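Peptidase M28 (Shewanella amazonensis SB2B, PDB 3IIB) probably acts as a zinc-dependent carboxypeptidase or dipeptidase of family M28, binding two zinc ions and working as a homodimer. Local coordinates at residues A78-L83 with I221-G226; S84-P89 with N210-R215; T93-S98 with I196-I201; S107-R112 with N128-F133; H178-H183 with N203-L208. All blocks are in the same frame, centred on the assembly; numbering follows the deposited sequence. Where two conformers were deposited one is given.

Contact 1. Residues A78-L83 with I221-G226; sequences AKASIL and ISLELG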
# COMPACT_ATOMS: atom_id res chain seq x y z
N ALA A 78 16.76 2.34 -6.72
CA ALA A 78 15.92 3.51 -6.99
C ALA A 78 15.81 4.24 -5.65
O ALA A 78 15.27 3.72 -4.68
CB ALA A 78 14.54 3.09 -7.50
N LYS A 79 16.37 5.44 -5.60
CA LYS A 79 16.30 6.28 -4.42
C LYS A 79 15.99 7.70 -4.88
O LYS A 79 16.58 8.20 -5.83
CB LYS A 79 17.62 6.30 -3.68
CG LYS A 79 18.00 5.01 -3.04
CD LYS A 79 19.42 5.09 -2.48
CE LYS A 79 19.54 6.15 -1.39
NZ LYS A 79 20.89 6.10 -0.71
N ALA A 80 15.04 8.34 -4.23
CA ALA A 80 14.76 9.73 -4.52
C ALA A 80 14.36 10.47 -3.26
O ALA A 80 13.85 9.88 -2.30
CB ALA A 80 13.70 9.86 -5.59
N SER A 81 14.66 11.75 -3.22
CA SER A 81 14.17 12.58 -2.11
C SER A 81 13.98 14.02 -2.54
O SER A 81 14.50 14.46 -3.57
CB SER A 81 15.11 12.48 -0.92
OG SER A 81 16.34 13.05 -1.25
N ILE A 82 13.20 14.76 -1.77
CA ILE A 82 13.13 16.20 -1.96
C ILE A 82 14.24 16.82 -1.13
O ILE A 82 14.41 16.51 0.06
CB ILE A 82 11.78 16.71 -1.49
CG1 ILE A 82 10.67 16.20 -2.43
CG2 ILE A 82 11.79 18.21 -1.44
CD1 ILE A 82 9.27 16.50 -1.75
N LEU A 83 15.02 17.68 -1.78
CA LEU A 83 16.14 18.38 -1.11
C LEU A 83 15.72 19.73 -0.54
O LEU A 83 16.25 20.16 0.49
CB LEU A 83 17.33 18.56 -2.07
CG LEU A 83 17.95 17.29 -2.66
CD1 LEU A 83 19.10 17.68 -3.62
CD2 LEU A 83 18.47 16.37 -1.59
N ILE A 221 14.89 18.05 -6.28
CA ILE A 221 14.93 16.64 -5.88
C ILE A 221 16.31 16.05 -6.17
O ILE A 221 17.07 16.60 -6.97
CB ILE A 221 13.81 15.80 -6.54
CG1 ILE A 221 14.02 15.61 -8.05
CG2 ILE A 221 12.43 16.45 -6.26
CD1 ILE A 221 13.05 14.57 -8.64
N SER A 222 16.60 14.96 -5.48
CA SER A 222 17.68 14.03 -5.81
C SER A 222 17.06 12.77 -6.39
O SER A 222 16.03 12.30 -5.88
CB SER A 222 18.45 13.66 -4.56
OG SER A 222 19.49 12.73 -4.88
N LEU A 223 17.64 12.23 -7.48
CA LEU A 223 17.16 11.00 -8.10
C LEU A 223 18.34 10.10 -8.46
O LEU A 223 19.31 10.53 -9.11
CB LEU A 223 16.38 11.31 -9.38
CG LEU A 223 15.78 10.14 -10.16
CD1 LEU A 223 14.70 9.35 -9.40
CD2 LEU A 223 15.20 10.68 -11.49
N GLU A 224 18.23 8.85 -8.03
CA GLU A 224 19.25 7.85 -8.27
C GLU A 224 18.54 6.64 -8.80
O GLU A 224 17.63 6.15 -8.14
CB GLU A 224 19.99 7.48 -6.99
CG GLU A 224 21.07 6.46 -7.23
CD GLU A 224 21.93 6.19 -6.02
OE1 GLU A 224 21.63 6.70 -4.91
OE2 GLU A 224 22.93 5.46 -6.22
N LEU A 225 18.95 6.20 -10.00
CA LEU A 225 18.44 5.00 -10.63
C LEU A 225 19.58 4.16 -11.14
O LEU A 225 20.47 4.65 -11.85
CB LEU A 225 17.49 5.29 -11.79
CG LEU A 225 16.26 6.13 -11.49
CD1 LEU A 225 15.56 6.50 -12.82
CD2 LEU A 225 15.27 5.46 -10.48
N GLY A 226 19.56 2.90 -10.75
CA GLY A 226 20.53 1.95 -11.25
C GLY A 226 19.70 1.12 -12.22
O GLY A 226 18.52 0.83 -11.98
O HOH W 1 18.61 10.12 -4.40
O HOH W 2 22.52 5.34 -2.56
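Ala80 and Leu223 form a non-hydrogen-bonded antiparallel pair, flanked by the hydrogen-bonded pairs Lys79 with Glu224 and Ser81 with Ser222. The short strand axes make an angle of 167°. Four backbone bonds fix the register; Glu224 N to Lys79 O measures 2.8 Å, and Lys79 N to Glu224 O is the straightest, with 169° at the hydrogen. The face bearing Ala78, Ala80, Ile82, Ile221, Leu223 and Leu225 is the tightly packed one. There Ala78 CB meets Leu225 CD2 at 3.9 Å, and Ala80 CB meets Leu223 CD1 at 4.0 Å, methyl against methyl. Val92 touches both Ala80 and Leu223, while Leu208 and Met212 of helix 203-213 cover Ile82. The other face is looser and wet. Lys79 and Glu224 lie side by side, pointing the same way, yet Lys79 NZ remains 4.3 Å from Glu224 OE1, beyond a salt bridge. A water fills the step, accepting from Lys79 NZ at 2.6 Å and donating to Glu224 OE1 at 2.9 Å. A second water is shared by Ser222 OG and, weakly, Lys79 O. Leu83 CD2 adds an apolar patch against Ser222 CB. With one apolar and one hydrated face, this is an antiparallel ladder between strands 62-84 and 220-242 of the large mixed sheet.

Contact 2. Residues S84-P89 with N210-R215; sequences SPFPQP and NAMLKR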
# COMPACT_ATOMS: atom_id res chain seq x y z
N SER A 84 14.78 20.37 -1.22
CA SER A 84 14.26 21.66 -0.81
C SER A 84 12.92 21.91 -1.49
O SER A 84 12.65 21.40 -2.57
CB SER A 84 15.27 22.79 -1.13
OG SER A 84 15.49 22.88 -2.51
N PRO A 85 12.03 22.71 -0.84
CA PRO A 85 12.22 23.51 0.40
C PRO A 85 12.29 22.71 1.74
O PRO A 85 12.94 23.15 2.67
CB PRO A 85 11.00 24.40 0.40
CG PRO A 85 9.95 23.63 -0.37
CD PRO A 85 10.68 22.84 -1.38
N PHE A 86 11.59 21.58 1.82
CA PHE A 86 11.47 20.81 3.05
C PHE A 86 11.96 19.41 2.75
O PHE A 86 11.29 18.66 2.02
CB PHE A 86 10.00 20.74 3.48
CG PHE A 86 9.32 22.08 3.49
CD1 PHE A 86 9.78 23.10 4.32
CD2 PHE A 86 8.26 22.35 2.63
CE1 PHE A 86 9.18 24.33 4.32
CE2 PHE A 86 7.65 23.58 2.64
CZ PHE A 86 8.12 24.57 3.46
N PRO A 87 13.13 19.05 3.29
CA PRO A 87 13.69 17.80 2.84
C PRO A 87 12.85 16.60 3.29
O PRO A 87 12.50 16.51 4.45
CB PRO A 87 15.07 17.77 3.51
CG PRO A 87 15.38 19.16 3.81
CD PRO A 87 14.10 19.81 4.11
N GLN A 88 12.58 15.68 2.38
CA GLN A 88 11.79 14.51 2.68
C GLN A 88 12.10 13.37 1.73
O GLN A 88 12.40 13.60 0.56
CB GLN A 88 10.32 14.84 2.48
CG GLN A 88 9.75 15.81 3.44
CD GLN A 88 8.32 15.56 3.76
OE1 GLN A 88 7.91 14.43 3.84
NE2 GLN A 88 7.56 16.63 4.06
N PRO A 89 11.89 12.12 2.18
CA PRO A 89 12.00 10.94 1.31
C PRO A 89 10.86 10.85 0.30
O PRO A 89 9.74 11.32 0.56
CB PRO A 89 11.88 9.76 2.29
CG PRO A 89 12.07 10.33 3.65
CD PRO A 89 11.58 11.73 3.56
N ASN A 210 3.22 18.72 -4.87
CA ASN A 210 2.21 19.73 -5.19
C ASN A 210 2.01 20.72 -4.03
O ASN A 210 1.94 21.93 -4.25
CB ASN A 210 0.86 19.10 -5.53
CG ASN A 210 0.77 18.57 -6.97
OD1 ASN A 210 1.54 18.95 -7.87
ND2 ASN A 210 -0.25 17.74 -7.21
N ALA A 211 1.91 20.21 -2.80
CA ALA A 211 1.71 21.03 -1.59
C ALA A 211 2.86 22.04 -1.39
O ALA A 211 2.65 23.17 -0.94
CB ALA A 211 1.60 20.12 -0.37
N MSE A 212 4.08 21.62 -1.72
CA MSE A 212 5.22 22.54 -1.68
C MSE A 212 5.19 23.61 -2.78
O MSE A 212 5.52 24.77 -2.53
CB MSE A 212 6.50 21.73 -1.77
CG MSE A 212 6.79 20.98 -0.48
SE MSE A 212 8.49 20.09 -0.50
CE MSE A 212 8.09 18.74 0.88
N LEU A 213 4.84 23.20 -4.02
CA LEU A 213 4.69 24.09 -5.14
C LEU A 213 3.59 25.10 -4.89
O LEU A 213 3.71 26.25 -5.28
CB LEU A 213 4.40 23.32 -6.43
CG LEU A 213 5.56 22.44 -6.93
CD1 LEU A 213 5.03 21.53 -8.07
CD2 LEU A 213 6.77 23.26 -7.38
N LYS A 214 2.52 24.66 -4.22
CA LYS A 214 1.40 25.55 -3.88
C LYS A 214 1.81 26.63 -2.89
O LYS A 214 1.11 27.62 -2.75
CB LYS A 214 0.18 24.79 -3.32
CG LYS A 214 -0.67 24.10 -4.37
CD LYS A 214 -2.01 23.62 -3.80
N ARG A 215 2.94 26.43 -2.21
CA ARG A 215 3.49 27.44 -1.33
C ARG A 215 4.39 28.44 -2.07
O ARG A 215 5.08 29.24 -1.44
CB ARG A 215 4.27 26.78 -0.20
CG ARG A 215 3.37 26.14 0.84
CD ARG A 215 4.15 25.06 1.62
NE ARG A 215 3.55 24.70 2.90
CZ ARG A 215 2.50 23.89 3.06
NH1 ARG A 215 1.91 23.27 2.03
NH2 ARG A 215 2.07 23.63 4.27
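Met212, a selenomethionine, contributes the largest share of the contact by laying its side chain against Pro85 and Phe86. Its CG is anti to the carbonyl carbon (chi1 -73°) and its chain is extended beyond, running past Phe86 in the opposite direction. CG and CE both meet Phe86, whereas SE meets Pro85. Met212 CG lies 3.7 Å from Phe86 CD2, at the ring edge and near its plane; Met212 SE rests 3.6 Å from Pro85 CD; Met212 CE approaches Phe86 O at 3.4 Å. With SE 5.1 Å from the ring centroid, this is an oblique Met-aromatic contact. One face of the Phe86 ring is occupied by Pro85 CB, 4.0 Å above its centre; the peptide bond before Pro85 is cis. Arg215 CD also comes to the ring edge, 3.9 Å from Phe86 CE2, with guanidinium and ring planes 84° apart. Arg215 NH1 donates to Ala211 O at 3.1 Å; the acceptor lies in the guanidinium plane, while NH1 sits above the Ala211 carbonyl plane. No hydrogen bond joins the two segments, which implies a mutual contact that is mainly apolar, while Arg215 NH2 and Gln88 NE2 reach the second subunit, at its Glu28 and Glu33 and its Thr31 O respectively.

Contact 3. Residues T93-S98 with I196-I201; sequences TALGGS and IPAAAI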
# COMPACT_ATOMS: atom_id res chain seq x y z
N THR A 93 10.11 4.49 -8.37
CA THR A 93 10.63 3.37 -9.13
C THR A 93 10.97 3.80 -10.56
O THR A 93 10.31 4.66 -11.13
CB THR A 93 9.62 2.19 -9.12
OG1 THR A 93 10.29 0.99 -9.54
CG2 THR A 93 8.44 2.50 -10.04
N ALA A 94 11.98 3.17 -11.14
CA ALA A 94 12.35 3.46 -12.52
C ALA A 94 11.19 3.02 -13.41
O ALA A 94 10.54 1.97 -13.17
CB ALA A 94 13.64 2.67 -12.91
N LEU A 95 10.96 3.79 -14.47
CA LEU A 95 10.14 3.33 -15.57
C LEU A 95 10.89 2.25 -16.31
O LEU A 95 12.11 2.27 -16.40
CB LEU A 95 9.76 4.49 -16.50
CG LEU A 95 8.97 5.62 -15.81
CD1 LEU A 95 8.46 6.65 -16.88
CD2 LEU A 95 7.83 5.07 -14.94
N GLY A 96 10.14 1.26 -16.81
CA GLY A 96 10.73 0.13 -17.50
C GLY A 96 11.54 0.54 -18.70
O GLY A 96 11.03 1.14 -19.61
N GLY A 97 12.81 0.18 -18.69
CA GLY A 97 13.72 0.58 -19.74
C GLY A 97 14.52 1.84 -19.47
O GLY A 97 15.39 2.17 -20.28
N SER A 98 14.29 2.52 -18.34
CA SER A 98 15.04 3.74 -18.04
C SER A 98 16.53 3.46 -18.02
O SER A 98 16.99 2.44 -17.49
CB SER A 98 14.65 4.32 -16.66
OG SER A 98 15.35 5.54 -16.44
N ILE A 196 17.03 10.04 -21.18
CA ILE A 196 17.21 10.57 -19.84
C ILE A 196 16.58 9.62 -18.79
O ILE A 196 15.65 8.89 -19.10
CB ILE A 196 16.64 12.02 -19.71
CG1 ILE A 196 15.13 12.01 -19.98
CG2 ILE A 196 17.48 13.03 -20.58
CD1 ILE A 196 14.39 13.35 -19.61
N PRO A 197 17.10 9.63 -17.55
CA PRO A 197 16.49 8.85 -16.46
C PRO A 197 15.03 9.22 -16.25
O PRO A 197 14.66 10.39 -16.31
CB PRO A 197 17.32 9.21 -15.24
CG PRO A 197 18.54 9.79 -15.74
CD PRO A 197 18.23 10.43 -17.05
N ALA A 198 14.21 8.22 -15.97
CA ALA A 198 12.76 8.36 -15.95
C ALA A 198 12.22 7.46 -14.83
O ALA A 198 12.50 6.27 -14.84
CB ALA A 198 12.16 7.91 -17.29
N ALA A 199 11.44 8.04 -13.91
CA ALA A 199 10.93 7.35 -12.75
C ALA A 199 9.50 7.79 -12.46
O ALA A 199 9.09 8.87 -12.86
CB ALA A 199 11.80 7.64 -11.55
N ALA A 200 8.77 6.91 -11.79
CA ALA A 200 7.44 7.22 -11.24
C ALA A 200 7.55 7.31 -9.72
O ALA A 200 8.28 6.54 -9.09
CB ALA A 200 6.45 6.13 -11.62
N ILE A 201 6.81 8.27 -9.15
CA ILE A 201 6.73 8.43 -7.71
C ILE A 201 5.32 8.08 -7.28
O ILE A 201 4.40 8.04 -8.11
CB ILE A 201 7.15 9.82 -7.21
CG1 ILE A 201 6.16 10.92 -7.67
CG2 ILE A 201 8.59 10.11 -7.63
CD1 ILE A 201 6.58 12.37 -7.30
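Leu95 and Ala198 meet where strand 88-94 gives way to a type II turn, and the side chain of Leu95 packs on Ala198 and Ala200 of strand 198-201. From its start, Leu95 CB stands 3.7 Å from Ala198 O. Next, Leu95 CG, placed anti to the carbonyl carbon (chi1 -59°), keeps close to the same Ala198 O. The branch then divides between two alanines: Leu95 CD1 touches Ala198 CB at 3.9 Å, and Leu95 CD2 touches Ala200 CB at 3.7 Å. Met187 of a loop and Arg154 of helix 145-163 also pack on this leucine. The backbone beneath is antiparallel. Thr93 and Ala200 form a hydrogen-bonded pair, with both Thr93 N to Ala200 O and Ala200 N to Thr93 O at 2.8 Å, and Leu95 N donates to Ala198 O at 2.9 Å. Beyond Leu95 the chain turns, closed by Ser98 N on Leu95 O. At the backbone angles of Gly97 a CB would jam against the carbonyl O of Gly96. The turn delivers Ser98 OG, anti to its backbone N (chi1 -177°), to Ala198 N, which donates to it at 3.0 Å, so a side chain takes over from the backbone as acceptor. Thr93 OG1 bonds to Glu263, and the Thr93 side chain lies about 8 Å from that of the zinc ligand His402. All touching residues are buried. The chemistry therefore implies a buried seam in which hydrogen bonds satisfy the Ala198 and Ala200 amides and methyl groups pack beside them.

Contact 4. Residues S107-R112 with N128-F133; sequences SATIVR and NDKIAF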
# COMPACT_ATOMS: atom_id res chain seq x y z
N SER A 107 20.71 15.82 -9.09
CA SER A 107 19.92 16.71 -8.24
C SER A 107 19.54 17.90 -9.12
O SER A 107 20.39 18.45 -9.80
CB SER A 107 20.73 17.19 -7.03
OG SER A 107 21.15 16.10 -6.21
N ALA A 108 18.27 18.30 -9.11
CA ALA A 108 17.79 19.33 -10.02
C ALA A 108 16.49 19.90 -9.55
O ALA A 108 15.72 19.21 -8.88
CB ALA A 108 17.59 18.75 -11.44
N THR A 109 16.24 21.14 -9.97
CA THR A 109 14.93 21.78 -9.80
C THR A 109 13.93 21.14 -10.74
O THR A 109 14.26 20.81 -11.88
CB THR A 109 15.05 23.27 -10.10
OG1 THR A 109 15.99 23.81 -9.17
CG2 THR A 109 13.70 24.00 -9.99
N ILE A 110 12.71 20.93 -10.27
CA ILE A 110 11.66 20.38 -11.12
C ILE A 110 10.77 21.46 -11.73
O ILE A 110 10.75 22.61 -11.25
CB ILE A 110 10.79 19.31 -10.37
CG1 ILE A 110 9.90 19.97 -9.34
CG2 ILE A 110 11.67 18.21 -9.72
CD1 ILE A 110 8.84 19.08 -8.79
N VAL A 111 10.08 21.11 -12.80
CA VAL A 111 9.03 21.92 -13.39
C VAL A 111 7.82 21.01 -13.56
O VAL A 111 7.93 19.94 -14.16
CB VAL A 111 9.42 22.55 -14.75
CG1 VAL A 111 8.24 23.43 -15.29
CG2 VAL A 111 10.69 23.37 -14.64
N ARG A 112 6.69 21.44 -13.03
CA ARG A 112 5.48 20.65 -13.03
C ARG A 112 4.62 20.92 -14.27
O ARG A 112 4.45 22.06 -14.67
CB ARG A 112 4.64 20.98 -11.77
CG ARG A 112 3.36 20.16 -11.66
CD ARG A 112 2.48 20.64 -10.49
NE ARG A 112 1.19 19.96 -10.54
CZ ARG A 112 0.24 20.20 -11.46
NH1 ARG A 112 0.38 21.19 -12.34
NH2 ARG A 112 -0.89 19.50 -11.47
N ASN A 128 16.04 23.05 -19.64
CA ASN A 128 17.47 22.90 -19.49
C ASN A 128 17.87 22.76 -18.01
O ASN A 128 17.42 23.55 -17.15
CB ASN A 128 18.22 24.09 -20.11
CG ASN A 128 18.17 24.07 -21.64
OD1 ASN A 128 17.60 23.17 -22.23
ND2 ASN A 128 18.76 25.08 -22.27
N ASP A 129 18.68 21.75 -17.70
CA ASP A 129 19.19 21.53 -16.34
C ASP A 129 18.13 21.14 -15.30
O ASP A 129 18.45 21.00 -14.12
CB ASP A 129 19.92 22.78 -15.83
CG ASP A 129 20.93 23.30 -16.83
OD1 ASP A 129 21.77 22.49 -17.28
OD2 ASP A 129 20.87 24.50 -17.18
N LYS A 130 16.90 20.90 -15.75
CA LYS A 130 15.80 20.64 -14.83
C LYS A 130 15.20 19.26 -15.03
O LYS A 130 15.45 18.58 -16.02
CB LYS A 130 14.72 21.71 -14.99
CG LYS A 130 15.22 23.10 -14.52
CD LYS A 130 14.15 24.16 -14.57
CE LYS A 130 14.58 25.42 -13.86
NZ LYS A 130 13.59 26.53 -14.10
N ILE A 131 14.37 18.87 -14.08
CA ILE A 131 13.66 17.60 -14.18
C ILE A 131 12.18 17.91 -14.42
O ILE A 131 11.59 18.69 -13.67
CB ILE A 131 13.86 16.78 -12.91
CG1 ILE A 131 15.29 16.17 -12.88
CG2 ILE A 131 12.79 15.64 -12.76
CD1 ILE A 131 15.68 15.50 -11.54
N ALA A 132 11.60 17.29 -15.44
CA ALA A 132 10.15 17.44 -15.68
C ALA A 132 9.40 16.61 -14.66
O ALA A 132 9.85 15.53 -14.32
CB ALA A 132 9.78 17.01 -17.12
N PHE A 133 8.24 17.12 -14.22
CA PHE A 133 7.31 16.39 -13.35
C PHE A 133 5.92 16.45 -14.00
O PHE A 133 5.30 17.50 -14.05
CB PHE A 133 7.36 16.99 -11.92
CG PHE A 133 6.24 16.55 -10.99
CD1 PHE A 133 5.84 15.21 -10.90
CD2 PHE A 133 5.56 17.51 -10.23
CE1 PHE A 133 4.79 14.83 -10.06
CE2 PHE A 133 4.55 17.14 -9.38
CZ PHE A 133 4.14 15.81 -9.30
O HOH W 3 18.17 22.37 -11.75
O HOH W 4 11.20 25.40 -11.88
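Ile110 pairs with Ile131, Val111 with Ala132 and Arg112 with Phe133 in a parallel ladder whose short strand axes cross at -33°, held by Ile131 N on Thr109 O, Val111 N on Ile131 O and Phe133 N on Val111 O. These are the two strands of a beta-alpha-beta unit whose helix is 116-120. On the buried face, Ala108 CB meets Ile131 CG1 at 3.7 Å. Ile110 CG2 lies 4.1 Å from Ile131 CB, while Ile110 CD1 continues beside Phe133 and stops 3.9 Å from its CD2. An alanine at Ile110 would probably open a gap beside Ile131 and Phe133, allowing the Phe133 ring more freedom to turn. Arg112 CG, anti to the backbone N (chi1 -178°), approaches the same ring obliquely, 3.7 Å from Phe133 CD2. The Arg112 guanidinium, its plane 84° from the ring, makes salt bridges with Asp114 and Asp135. On the face of Val111, the extended Lys130 chain crosses that valine, with Lys130 CD 3.5 Å from Val111 CG2. A water donates to Ile110 O and accepts from Lys130 NZ, the latter bond alone being weak. At the start of the ladder, another water accepts from Thr109 N at 2.9 Å and donates to Asp129 O at 2.8 Å.

Contact 5. Residues H178-H183 with N203-L208; sequences HDRMAH and NPDADL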
# COMPACT_ATOMS: atom_id res chain seq x y z
N HIS A 178 -4.11 5.79 -3.45
CA HIS A 178 -3.31 6.76 -2.70
C HIS A 178 -2.42 5.99 -1.71
O HIS A 178 -2.26 6.36 -0.55
CB HIS A 178 -4.17 7.84 -2.01
CG HIS A 178 -5.21 7.31 -1.08
ND1 HIS A 178 -5.16 7.49 0.28
CD2 HIS A 178 -6.38 6.67 -1.33
CE1 HIS A 178 -6.21 6.93 0.85
NE2 HIS A 178 -6.98 6.44 -0.11
N ASP A 179 -1.85 4.89 -2.20
CA ASP A 179 -0.84 4.16 -1.43
C ASP A 179 0.57 4.61 -1.80
O ASP A 179 0.82 5.16 -2.88
CB ASP A 179 -0.97 2.68 -1.70
CG ASP A 179 -2.24 2.10 -1.17
OD1 ASP A 179 -2.64 2.45 -0.02
OD2 ASP A 179 -2.87 1.31 -1.92
N ARG A 180 1.49 4.36 -0.87
CA ARG A 180 2.89 4.71 -1.03
C ARG A 180 3.56 3.63 -1.88
O ARG A 180 4.50 2.95 -1.44
CB ARG A 180 3.55 4.89 0.33
CG ARG A 180 4.83 5.67 0.24
CD ARG A 180 4.56 7.15 0.36
NE ARG A 180 5.77 7.94 0.20
CZ ARG A 180 6.67 8.14 1.16
NH1 ARG A 180 6.52 7.62 2.37
NH2 ARG A 180 7.73 8.90 0.89
N MSE A 181 3.08 3.52 -3.12
CA MSE A 181 3.51 2.50 -4.06
C MSE A 181 3.83 3.26 -5.36
O MSE A 181 2.99 4.03 -5.87
CB MSE A 181 2.37 1.51 -4.33
CG MSE A 181 1.93 0.73 -3.11
SE MSE A 181 3.05 -0.77 -2.76
CE MSE A 181 4.75 -0.14 -2.24
N ALA A 182 5.02 2.99 -5.91
CA ALA A 182 5.42 3.53 -7.19
C ALA A 182 5.11 2.50 -8.29
O ALA A 182 5.42 1.29 -8.16
CB ALA A 182 6.89 3.98 -7.18
N HIS A 183 4.43 2.98 -9.34
CA HIS A 183 3.98 2.12 -10.43
C HIS A 183 5.01 2.21 -11.57
O HIS A 183 5.32 3.31 -12.05
CB HIS A 183 2.64 2.55 -10.99
CG HIS A 183 1.48 2.47 -10.05
ND1 HIS A 183 0.33 1.77 -10.35
CD2 HIS A 183 1.27 3.06 -8.85
CE1 HIS A 183 -0.55 1.95 -9.39
NE2 HIS A 183 -0.00 2.72 -8.46
N ASN A 203 1.66 8.19 -5.61
CA ASN A 203 0.63 9.22 -5.56
C ASN A 203 0.73 10.17 -4.35
O ASN A 203 0.70 11.38 -4.56
CB ASN A 203 -0.73 8.55 -5.72
CG ASN A 203 -1.13 8.45 -7.19
OD1 ASN A 203 -1.51 9.44 -7.81
ND2 ASN A 203 -0.92 7.28 -7.78
N PRO A 204 0.96 9.66 -3.11
CA PRO A 204 1.14 10.58 -1.97
C PRO A 204 2.37 11.49 -2.16
O PRO A 204 2.36 12.64 -1.78
CB PRO A 204 1.29 9.64 -0.78
CG PRO A 204 0.44 8.42 -1.20
CD PRO A 204 0.79 8.26 -2.65
N ASP A 205 3.43 10.96 -2.78
CA ASP A 205 4.62 11.78 -3.01
C ASP A 205 4.36 12.92 -4.02
O ASP A 205 4.87 14.03 -3.90
CB ASP A 205 5.78 10.89 -3.47
CG ASP A 205 6.34 10.06 -2.35
OD1 ASP A 205 6.73 10.66 -1.32
OD2 ASP A 205 6.39 8.82 -2.52
N ALA A 206 3.55 12.65 -5.03
CA ALA A 206 3.18 13.65 -6.03
C ALA A 206 2.30 14.72 -5.34
O ALA A 206 2.48 15.92 -5.58
CB ALA A 206 2.45 12.99 -7.18
N ASP A 207 1.40 14.27 -4.43
CA ASP A 207 0.59 15.20 -3.65
C ASP A 207 1.52 16.10 -2.81
O ASP A 207 1.28 17.29 -2.65
CB ASP A 207 -0.34 14.50 -2.66
CG ASP A 207 -1.41 13.70 -3.33
OD1 ASP A 207 -1.67 13.93 -4.54
OD2 ASP A 207 -1.96 12.80 -2.64
N LEU A 208 2.56 15.51 -2.23
CA LEU A 208 3.49 16.26 -1.38
C LEU A 208 4.22 17.34 -2.17
O LEU A 208 4.38 18.48 -1.71
CB LEU A 208 4.49 15.31 -0.72
CG LEU A 208 5.62 15.93 0.11
CD1 LEU A 208 5.02 16.68 1.30
CD2 LEU A 208 6.58 14.77 0.56
O HOH W 5 0.69 5.37 -6.02
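Arg180 and Asp205 carry the charged part of this contact. The guanidinium grips the carboxylate side-on: Arg180 NE donates to Asp205 OD2 at 2.9 Å, nearly straight (168°), and Arg180 NH2 to Asp205 OD1 at 3.0 Å, using the syn lone pair of that oxygen. OD2 is met from above the carboxylate plane, and the two planes stand 60° apart. The arginine bends at chi2 (88°), which turns CD back toward the helix. Asp205 OD2 also accepts from Ser202 OG and Val91 N, and Arg180 NH1 donates to Glu263 O of the second subunit. A leucine in place of Arg180 would probably leave the Asp205 carboxylate without its opposite charge and lose that link to the other chain. Arg180 is the centre of an inverse gamma turn, closed by a weak bond from Met181 N to Asp179 O and placed against the first turn of helix 203-213. Packing is provided by Pro204, whose CD touches Asp179 O at 3.1 Å and whose CG touches His178 O at 3.5 Å. A single water bridges the segments, donating to Met181 O at 2.7 Å and accepting from both Asn203 N (3.0 Å) and Asn203 ND2 (3.1 Å). Across the dimer, His178 ND1 bonds to Asp409 of the second subunit.

How the contacts relate
Contact 3 is buried throughout and contact 5 largely so, whereas contacts 1, 2 and 4 combine a covered side with a more exposed one. Contacts 1, 3 and 4 belong to one mixed sheet: contacts 1 and 3 are antiparallel, contact 4 parallel, and Ile221 N bonded to Ala108 O joins contact 1 to contact 4. Helix 203-213 serves both contact 5, at its start, and contact 2, near its end; Phe133 CZ packing on Ala206 CB ties contact 4 to contact 5. Chemistry follows place. Backbone ladders dominate within the sheet, selenium and ring contacts mark contact 2, and a salt bridge marks contact 5. Only contacts 2 and 5 touch the second subunit.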